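Local coordinates for uncharacterized protein (Desulfovibrio desulfuricans subsp. desulfuricans str. G20, PDB 2Q30), which is of unknown function but adopts the double-stranded beta-helix fold of the RmlC-like cupins and forms a two-chain assembly, at residues 23-28 against 37-42; 57-62 against 100-105; 61-66 against 78-83. All blocks are in the same frame, centred on the assembly; numbering follows the deposited sequence.

Interaction 1: residues 23-28 against 37-42; sequences VMELVH and SFTFKA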
loop_
_atom_site.group_PDB
_atom_site.type_symbol
_atom_site.label_atom_id
_atom_site.label_comp_id
_atom_site.label_asym_id
_atom_site.label_seq_id
_atom_site.Cartn_x
_atom_site.Cartn_y
_atom_site.Cartn_z
ATOM N N VAL A 23 1.738 -16.959 -4.606
ATOM C CA VAL A 23 2.990 -16.464 -5.160
ATOM C C VAL A 23 3.388 -15.250 -4.327
ATOM O O VAL A 23 2.576 -14.341 -4.129
ATOM C CB VAL A 23 2.863 -16.017 -6.647
ATOM C CG1 VAL A 23 4.120 -15.273 -7.112
ATOM C CG2 VAL A 23 2.605 -17.219 -7.578
HETATM N N MSE A 24 4.641 -15.234 -3.894
HETATM C CA MSE A 24 5.244 -14.153 -3.109
HETATM C C MSE A 24 6.310 -13.516 -3.960
HETATM O O MSE A 24 7.166 -14.225 -4.458
HETATM C CB MSE A 24 5.892 -14.719 -1.846
HETATM C CG MSE A 24 6.833 -13.754 -1.101
HETATM SE SE MSE A 24 7.321 -14.473 0.624
HETATM C CE MSE A 24 9.001 -13.502 0.896
ATOM N N GLU A 25 6.289 -12.193 -4.100
ATOM C CA GLU A 25 7.305 -11.479 -4.910
ATOM C C GLU A 25 7.848 -10.285 -4.149
ATOM O O GLU A 25 7.085 -9.495 -3.641
ATOM C CB GLU A 25 6.722 -11.030 -6.259
ATOM C CG GLU A 25 6.329 -12.178 -7.183
ATOM C CD GLU A 25 5.355 -11.794 -8.315
ATOM O OE1 GLU A 25 5.701 -12.000 -9.499
ATOM O OE2 GLU A 25 4.229 -11.331 -8.021
ATOM N N LEU A 26 9.167 -10.149 -4.115
ATOM C CA LEU A 26 9.824 -9.038 -3.450
ATOM C C LEU A 26 9.699 -7.827 -4.344
ATOM O O LEU A 26 10.062 -7.895 -5.508
ATOM C CB LEU A 26 11.306 -9.327 -3.224
ATOM C CG LEU A 26 12.101 -8.268 -2.445
ATOM C CD1 LEU A 26 11.488 -8.022 -1.042
ATOM C CD2 LEU A 26 13.528 -8.743 -2.343
ATOM N N VAL A 27 9.162 -6.742 -3.801
ATOM C CA VAL A 27 8.987 -5.501 -4.552
ATOM C C VAL A 27 10.165 -4.609 -4.227
ATOM O O VAL A 27 10.803 -4.073 -5.122
ATOM C CB VAL A 27 7.616 -4.851 -4.251
ATOM C CG1 VAL A 27 7.449 -3.462 -4.916
ATOM C CG2 VAL A 27 6.487 -5.826 -4.683
ATOM N N HIS A 28 10.446 -4.452 -2.946
ATOM C CA HIS A 28 11.521 -3.580 -2.495
ATOM C C HIS A 28 12.032 -4.027 -1.127
ATOM O O HIS A 28 11.269 -4.569 -0.300
ATOM C CB HIS A 28 10.970 -2.150 -2.422
ATOM C CG HIS A 28 11.962 -1.121 -2.005
ATOM N ND1 HIS A 28 12.859 -0.553 -2.885
ATOM C CD2 HIS A 28 12.182 -0.536 -0.809
ATOM C CE1 HIS A 28 13.591 0.341 -2.247
ATOM N NE2 HIS A 28 13.206 0.366 -0.985
ATOM N N SER A 37 4.671 -8.548 -2.342
ATOM C CA SER A 37 3.337 -8.808 -2.819
ATOM C C SER A 37 3.052 -10.289 -2.670
ATOM O O SER A 37 3.980 -11.109 -2.650
ATOM C CB SER A 37 3.139 -8.370 -4.263
ATOM O OG SER A 37 3.902 -9.123 -5.161
ATOM N N PHE A 38 1.760 -10.596 -2.545
ATOM C CA PHE A 38 1.247 -11.974 -2.491
ATOM C C PHE A 38 0.090 -12.044 -3.470
ATOM O O PHE A 38 -0.806 -11.203 -3.414
ATOM C CB PHE A 38 0.826 -12.355 -1.097
ATOM C CG PHE A 38 1.946 -12.357 -0.102
ATOM C CD1 PHE A 38 2.271 -11.212 0.609
ATOM C CD2 PHE A 38 2.668 -13.532 0.155
ATOM C CE1 PHE A 38 3.312 -11.235 1.551
ATOM C CE2 PHE A 38 3.698 -13.555 1.071
ATOM C CZ PHE A 38 4.018 -12.415 1.785
ATOM N N THR A 39 0.160 -12.979 -4.420
ATOM C CA THR A 39 -0.868 -13.132 -5.453
ATOM C C THR A 39 -1.498 -14.503 -5.233
ATOM O O THR A 39 -0.798 -15.521 -5.154
ATOM C CB THR A 39 -0.311 -13.004 -6.860
ATOM O OG1 THR A 39 0.495 -11.802 -6.946
ATOM C CG2 THR A 39 -1.458 -12.971 -7.874
ATOM N N PHE A 40 -2.814 -14.495 -5.123
ATOM C CA PHE A 40 -3.585 -15.660 -4.800
ATOM C C PHE A 40 -4.614 -15.961 -5.847
ATOM O O PHE A 40 -5.251 -15.049 -6.374
ATOM C CB PHE A 40 -4.398 -15.383 -3.531
ATOM C CG PHE A 40 -3.595 -14.911 -2.361
ATOM C CD1 PHE A 40 -3.037 -15.814 -1.481
ATOM C CD2 PHE A 40 -3.427 -13.545 -2.116
ATOM C CE1 PHE A 40 -2.310 -15.378 -0.368
ATOM C CE2 PHE A 40 -2.705 -13.105 -1.003
ATOM C CZ PHE A 40 -2.157 -14.034 -0.130
ATOM N N LYS A 41 -4.774 -17.253 -6.126
ATOM C CA LYS A 41 -5.937 -17.745 -6.840
ATOM C C LYS A 41 -6.991 -17.830 -5.744
ATOM O O LYS A 41 -6.652 -17.933 -4.549
ATOM C CB LYS A 41 -5.733 -19.128 -7.467
ATOM C CG LYS A 41 -4.789 -19.189 -8.674
ATOM C CD LYS A 41 -5.264 -18.356 -9.884
ATOM C CE LYS A 41 -6.566 -18.803 -10.545
ATOM N NZ LYS A 41 -6.993 -17.788 -11.591
ATOM N N ALA A 42 -8.256 -17.738 -6.144
ATOM C CA ALA A 42 -9.402 -17.819 -5.221
ATOM C C ALA A 42 -9.274 -19.067 -4.341
ATOM O O ALA A 42 -8.946 -20.143 -4.844
ATOM C CB ALA A 42 -10.735 -17.854 -6.015
HETATM O O HOH W 1 2.881 -11.578 -5.738
HETATM O O HOH W 2 1.751 -11.053 -9.258
#
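Met24 sets CG anti to its backbone N (chi1 167°) and runs on extended, while Phe38 turns CG anti to its own carbonyl carbon (chi1 -63°), so that the two side chains lie alongside each other and point the same way. They belong to the antiparallel beta hairpin of strands 23-29 and 34-40, at one margin of the larger cupin sheet as it stands within the chain, and Met24 and Phe38 form a non-hydrogen-bonded pair. The Met-aromatic contact is oblique: SE of the selenomethionine Met24 sits 3.8 Å from Phe38 CE2, and the Met24 CB and CG atoms touch the same ring carbon.

Two hydrogen-bonded pairs flank it, Val23 with Thr39 and Glu25 with Ser37, each closed by two main-chain bonds. Val23 N to Thr39 O is almost straight, with 177° at the hydrogen. Glu25 N, in contrast, reaches Ser37 O from above the carbonyl plane and not on a lone pair.

On the face carrying Glu25, Ser37 and Thr39 the polar groups meet through water. Glu25 OE2 and Thr39 OG1 are 3.9 Å apart, and two waters bridge them. Phe17 and Lys101 pack on Thr39 here. Past Glu25 the strand carries a classic beta bulge, Val27 and His28 both facing Ile35, and His28 there makes a weak hydrogen bond to Glu56 of the second subunit. One of the two waters has four partners: it accepts from Ser37 OG and Thr39 OG1, and donates to Val23 O and, at 2.7 Å, to Glu25 OE2.

Interaction 2: residues 57-62 against 100-105; sequences LNIVVL and MKVLVT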
loop_
_atom_site.group_PDB
_atom_site.type_symbol
_atom_site.label_atom_id
_atom_site.label_comp_id
_atom_site.label_asym_id
_atom_site.label_seq_id
_atom_site.Cartn_x
_atom_site.Cartn_y
_atom_site.Cartn_z
ATOM N N LEU A 57 3.368 -4.008 10.160
ATOM C CA LEU A 57 3.150 -4.191 8.732
ATOM C C LEU A 57 1.822 -3.595 8.347
ATOM O O LEU A 57 0.936 -3.445 9.191
ATOM C CB LEU A 57 3.181 -5.655 8.276
ATOM C CG LEU A 57 2.031 -6.593 8.699
ATOM C CD1 LEU A 57 1.975 -7.805 7.805
ATOM C CD2 LEU A 57 2.190 -6.991 10.124
ATOM N N ASN A 58 1.682 -3.265 7.065
ATOM C CA ASN A 58 0.370 -2.933 6.543
ATOM C C ASN A 58 0.162 -3.849 5.339
ATOM O O ASN A 58 1.127 -4.146 4.619
ATOM C CB ASN A 58 0.153 -1.430 6.310
ATOM C CG ASN A 58 0.834 -0.890 5.067
ATOM O OD1 ASN A 58 0.427 -1.161 3.959
ATOM N ND2 ASN A 58 1.800 -0.037 5.268
ATOM N N ILE A 59 -1.056 -4.329 5.161
ATOM C CA ILE A 59 -1.410 -5.191 4.041
ATOM C C ILE A 59 -2.489 -4.452 3.271
ATOM O O ILE A 59 -3.561 -4.225 3.819
ATOM C CB ILE A 59 -1.947 -6.552 4.477
ATOM C CG1 ILE A 59 -0.943 -7.266 5.381
ATOM C CG2 ILE A 59 -2.317 -7.381 3.232
ATOM C CD1 ILE A 59 -1.353 -8.665 5.839
ATOM N N VAL A 60 -2.217 -4.123 2.007
ATOM C CA VAL A 60 -3.156 -3.390 1.166
ATOM C C VAL A 60 -3.714 -4.316 0.095
ATOM O O VAL A 60 -2.952 -4.937 -0.619
ATOM C CB VAL A 60 -2.449 -2.207 0.475
ATOM C CG1 VAL A 60 -3.493 -1.374 -0.316
ATOM C CG2 VAL A 60 -1.754 -1.359 1.531
ATOM N N VAL A 61 -5.041 -4.401 -0.023
ATOM C CA VAL A 61 -5.662 -5.248 -1.043
ATOM C C VAL A 61 -5.700 -4.417 -2.330
ATOM O O VAL A 61 -6.418 -3.434 -2.410
ATOM C CB VAL A 61 -7.087 -5.735 -0.673
ATOM C CG1 VAL A 61 -7.607 -6.668 -1.741
ATOM C CG2 VAL A 61 -7.084 -6.428 0.705
ATOM N N LEU A 62 -4.924 -4.842 -3.315
ATOM C CA LEU A 62 -4.825 -4.166 -4.609
ATOM C C LEU A 62 -5.895 -4.589 -5.574
ATOM O O LEU A 62 -6.327 -3.796 -6.392
ATOM C CB LEU A 62 -3.501 -4.503 -5.269
ATOM C CG LEU A 62 -2.231 -4.243 -4.484
ATOM C CD1 LEU A 62 -1.060 -4.803 -5.285
ATOM C CD2 LEU A 62 -2.084 -2.759 -4.201
HETATM N N MSE A 100 -6.778 -12.679 -6.019
HETATM C CA MSE A 100 -6.451 -11.520 -5.215
HETATM C C MSE A 100 -4.976 -11.229 -5.178
HETATM O O MSE A 100 -4.151 -12.149 -5.193
HETATM C CB MSE A 100 -6.911 -11.827 -3.798
HETATM C CG MSE A 100 -6.955 -10.676 -2.833
HETATM SE SE MSE A 100 -7.116 -11.388 -1.041
HETATM C CE MSE A 100 -5.326 -11.631 -0.654
ATOM N N LYS A 101 -4.647 -9.942 -5.135
ATOM C CA LYS A 101 -3.275 -9.520 -4.929
ATOM C C LYS A 101 -3.242 -8.485 -3.813
ATOM O O LYS A 101 -4.090 -7.568 -3.754
ATOM C CB LYS A 101 -2.608 -9.030 -6.202
ATOM C CG LYS A 101 -1.118 -8.835 -6.074
ATOM C CD LYS A 101 -0.467 -8.529 -7.411
ATOM C CE LYS A 101 1.061 -8.380 -7.324
ATOM N NZ LYS A 101 1.663 -8.267 -8.709
ATOM N N VAL A 102 -2.262 -8.654 -2.927
ATOM C CA VAL A 102 -2.021 -7.727 -1.825
ATOM C C VAL A 102 -0.570 -7.280 -1.802
ATOM O O VAL A 102 0.289 -7.966 -2.324
ATOM C CB VAL A 102 -2.413 -8.328 -0.436
ATOM C CG1 VAL A 102 -3.887 -8.722 -0.444
ATOM C CG2 VAL A 102 -1.508 -9.494 -0.047
ATOM N N LEU A 103 -0.338 -6.117 -1.194
ATOM C CA LEU A 103 0.991 -5.552 -1.015
ATOM C C LEU A 103 1.224 -5.408 0.465
ATOM O O LEU A 103 0.405 -4.837 1.165
ATOM C CB LEU A 103 1.088 -4.181 -1.675
ATOM C CG LEU A 103 2.513 -3.606 -1.751
ATOM C CD1 LEU A 103 3.458 -4.517 -2.558
ATOM C CD2 LEU A 103 2.446 -2.211 -2.390
ATOM N N VAL A 104 2.356 -5.908 0.927
ATOM C CA VAL A 104 2.716 -5.851 2.320
ATOM C C VAL A 104 3.935 -4.973 2.456
ATOM O O VAL A 104 4.885 -5.192 1.749
ATOM C CB VAL A 104 3.022 -7.270 2.863
ATOM C CG1 VAL A 104 3.417 -7.210 4.381
ATOM C CG2 VAL A 104 1.828 -8.172 2.631
ATOM N N THR A 105 3.883 -4.001 3.368
ATOM C CA THR A 105 4.990 -3.107 3.720
ATOM C C THR A 105 5.267 -3.345 5.202
ATOM O O THR A 105 4.360 -3.239 6.025
ATOM C CB THR A 105 4.670 -1.622 3.464
ATOM O OG1 THR A 105 4.342 -1.475 2.071
ATOM C CG2 THR A 105 5.900 -0.752 3.805
HETATM O O HOH W 3 1.868 -2.257 1.556
#
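Strands 56-63 and 100-107 run antiparallel as neighbours inside the larger sheet of the cupin double-stranded beta-helix, and this buried contact joins most of their length. The axes of the two short segments approach to 4.6 Å, with 154° between their N-to-C directions. Asn58 pairs with Thr105 and Val60 with Leu103 as hydrogen-bonded pairs, two bonds each; Val60 N to Leu103 O is the shortest at 2.8 Å, and all four donors lie in the plane of the carbonyl they meet. Leu62 N adds a more bent bond to Lys101 O, 144° at the hydrogen.

The non-hydrogen-bonded pairs, Ile59 with Val104 and Val61 with Val102, put branched side chains on the opposite face. Ile59 bridges two partners: with CG1 anti to the carbonyl carbon (chi1 -56°) it meets Val104 CG2 at 4.0 Å, while CG2, anti to the backbone N, lies 3.8 Å from Val102 CB. Val104 then uses its other methyl, CG1, against Leu57 CD1. Val94 of strand 92-96 packs on Ile59 from the other sheet, so this face looks into the barrel.

The face of Asn58, Val60, Leu103 and Thr105 turns to the second subunit, where Val60 packs on Leu62 of that chain and Thr105 OG1 takes a hydrogen bond from its Asn58 ND2. Asn58 holds CG in the crowded position between N and the carbonyl carbon, which lays its amide beside Thr105, ND2 being 3.7 Å from Thr105 CB. A water links the pair, donating to Asn58 OD1 at 3.0 Å and lying 2.6 Å from Thr105 OG1.

Interaction 3: residues 61-66 against 78-83; sequences VLEGEG and APRGAV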
loop_
_atom_site.group_PDB
_atom_site.type_symbol
_atom_site.label_atom_id
_atom_site.label_comp_id
_atom_site.label_asym_id
_atom_site.label_seq_id
_atom_site.Cartn_x
_atom_site.Cartn_y
_atom_site.Cartn_z
ATOM N N VAL A 61 -5.041 -4.401 -0.023
ATOM C CA VAL A 61 -5.662 -5.248 -1.043
ATOM C C VAL A 61 -5.700 -4.417 -2.330
ATOM O O VAL A 61 -6.418 -3.434 -2.410
ATOM C CB VAL A 61 -7.087 -5.735 -0.673
ATOM C CG1 VAL A 61 -7.607 -6.668 -1.741
ATOM C CG2 VAL A 61 -7.084 -6.428 0.705
ATOM N N LEU A 62 -4.924 -4.842 -3.315
ATOM C CA LEU A 62 -4.825 -4.166 -4.609
ATOM C C LEU A 62 -5.895 -4.589 -5.574
ATOM O O LEU A 62 -6.327 -3.796 -6.392
ATOM C CB LEU A 62 -3.501 -4.503 -5.269
ATOM C CG LEU A 62 -2.231 -4.243 -4.484
ATOM C CD1 LEU A 62 -1.060 -4.803 -5.285
ATOM C CD2 LEU A 62 -2.084 -2.759 -4.201
ATOM N N GLU A 63 -6.223 -5.871 -5.555
ATOM C CA GLU A 63 -7.201 -6.420 -6.478
ATOM C C GLU A 63 -7.830 -7.625 -5.854
ATOM O O GLU A 63 -7.160 -8.377 -5.118
ATOM C CB GLU A 63 -6.515 -6.751 -7.815
ATOM C CG GLU A 63 -7.343 -7.454 -8.917
ATOM C CD GLU A 63 -8.522 -6.667 -9.478
ATOM O OE1 GLU A 63 -8.904 -5.607 -8.959
ATOM O OE2 GLU A 63 -9.109 -7.151 -10.470
ATOM N N GLY A 64 -9.129 -7.787 -6.118
ATOM C CA GLY A 64 -9.894 -8.905 -5.603
ATOM C C GLY A 64 -10.365 -8.689 -4.194
ATOM O O GLY A 64 -10.187 -7.599 -3.625
ATOM N N GLU A 65 -10.985 -9.737 -3.650
ATOM C CA GLU A 65 -11.558 -9.724 -2.305
ATOM C C GLU A 65 -11.075 -10.916 -1.529
ATOM O O GLU A 65 -10.899 -12.016 -2.075
ATOM C CB GLU A 65 -13.090 -9.834 -2.302
ATOM C CG GLU A 65 -13.884 -8.552 -2.536
ATOM C CD GLU A 65 -15.298 -8.586 -1.867
ATOM O OE1 GLU A 65 -15.924 -9.683 -1.801
ATOM O OE2 GLU A 65 -15.782 -7.513 -1.410
ATOM N N GLY A 66 -10.956 -10.703 -0.228
ATOM C CA GLY A 66 -10.530 -11.740 0.672
ATOM C C GLY A 66 -10.855 -11.409 2.111
ATOM O O GLY A 66 -11.827 -10.682 2.405
ATOM N N ALA A 78 -11.720 -8.246 3.726
ATOM C CA ALA A 78 -10.641 -7.536 3.077
ATOM C C ALA A 78 -11.057 -7.259 1.632
ATOM O O ALA A 78 -10.586 -7.911 0.700
ATOM C CB ALA A 78 -9.365 -8.372 3.159
ATOM N N PRO A 79 -11.996 -6.314 1.439
ATOM C CA PRO A 79 -12.371 -5.974 0.090
ATOM C C PRO A 79 -11.226 -5.230 -0.595
ATOM O O PRO A 79 -10.275 -4.817 0.067
ATOM C CB PRO A 79 -13.585 -5.063 0.290
ATOM C CG PRO A 79 -13.316 -4.402 1.591
ATOM C CD PRO A 79 -12.760 -5.518 2.420
ATOM N N ARG A 80 -11.344 -5.027 -1.901
ATOM C CA ARG A 80 -10.315 -4.313 -2.654
ATOM C C ARG A 80 -10.120 -2.943 -2.025
ATOM O O ARG A 80 -11.084 -2.280 -1.652
ATOM C CB ARG A 80 -10.710 -4.190 -4.125
ATOM C CG ARG A 80 -9.638 -3.547 -5.012
ATOM C CD ARG A 80 -10.088 -3.548 -6.469
ATOM N NE ARG A 80 -11.261 -2.709 -6.709
ATOM C CZ ARG A 80 -11.283 -1.372 -6.845
ATOM N NH1 ARG A 80 -10.194 -0.637 -6.757
ATOM N NH2 ARG A 80 -12.447 -0.762 -7.057
ATOM N N GLY A 81 -8.878 -2.537 -1.849
ATOM C CA GLY A 81 -8.590 -1.265 -1.234
ATOM C C GLY A 81 -8.560 -1.266 0.287
ATOM O O GLY A 81 -8.290 -0.232 0.883
ATOM N N ALA A 82 -8.852 -2.402 0.929
ATOM C CA ALA A 82 -8.785 -2.506 2.381
ATOM C C ALA A 82 -7.336 -2.576 2.777
ATOM O O ALA A 82 -6.504 -3.095 2.021
ATOM C CB ALA A 82 -9.553 -3.729 2.903
ATOM N N VAL A 83 -7.016 -2.006 3.947
ATOM C CA VAL A 83 -5.664 -2.038 4.494
ATOM C C VAL A 83 -5.728 -2.519 5.926
ATOM O O VAL A 83 -6.542 -2.025 6.683
ATOM C CB VAL A 83 -4.916 -0.648 4.414
ATOM C CG1 VAL A 83 -5.666 0.436 5.078
ATOM C CG2 VAL A 83 -3.516 -0.745 5.008
HETATM O O HOH W 4 -7.228 -1.304 -6.591
HETATM O O HOH W 5 -14.019 -5.317 -2.912
#
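Most unusual here is that the side chain of Val61 packs mainly against backbone, in the bend of a type II beta turn running from Pro79 to Ala82. Val61 CB lies 3.4 Å from Pro79 O and its CG1 reaches Arg80 CA; CG2 is 3.6 Å from Pro79 O, with the CB atoms of Ala78 and Ala82 a little farther off. The turn is closed by Ala82 N bonding to Pro79 O. Gly81 takes the third position with phi 85°, the positive value this turn type needs there.

Main-chain bonds tie Val61 to the turn from both ends of the residue: its N donates nearly along the C=O axis of Ala82, and its O receives Gly81 N at 2.7 Å, in plane and on a lone pair. Farther on, Gly66 and Ala78 form a hydrogen-bonded antiparallel pair, but both donors stand about 45° out of the carbonyl planes, off the lone pairs.

Arg80 leaves the turn with CG anti to the backbone N and bends at chi3 (65°). Its CG passes 3.6 Å from Leu62 O, and a water at the guanidinium edge joins NH1 to that same oxygen. Glu63 OE1 touches Arg80 CD at 3.4 Å, but no N-H of this guanidinium points at it. Instead Glu63 OE1 makes a salt bridge to Arg80 NH1 of the second subunit, and Arg80 NH1 one to Glu63 OE1 of that subunit. A second water connects Arg80 N with Glu65 OE2.

Leu62 and Glu63 make a classic beta bulge facing Lys101 on strand 100-107. Phe68 of strand 66-69 packs on Val61, Ala78 and Ala82, and from the last residue of the turn on, Ala82 and Val83 pair with a strand of the second subunit, carrying the sheet across the interface.

In the fold
The three contacts belong to one antiparallel sheet, whose order within the chain is 23-29, 34-40, 100-107, 56-63, 82-87. Interaction 1 adjoins interaction 2 (centres about 9 Å apart) through probable hydrogen bonds, Phe40 N to Met100 O at 2.7 Å and Phe38 O to Val102 N at 3.0 Å. Interactions 2 and 3 share Val61 and Leu62 (centres about 8 Å apart), with Lys101 N 3.0 Å from Glu63 O. Interactions 1 and 3 do not touch; their nearest atoms are about 6 Å apart. Each contact also reaches the second subunit. Bound 1,2-ethanediol, likely a crystallisation additive, lies about 4 Å from the side chain of Thr39 and about 3 Å from those of Lys101 and Glu63, which does not establish a binding site.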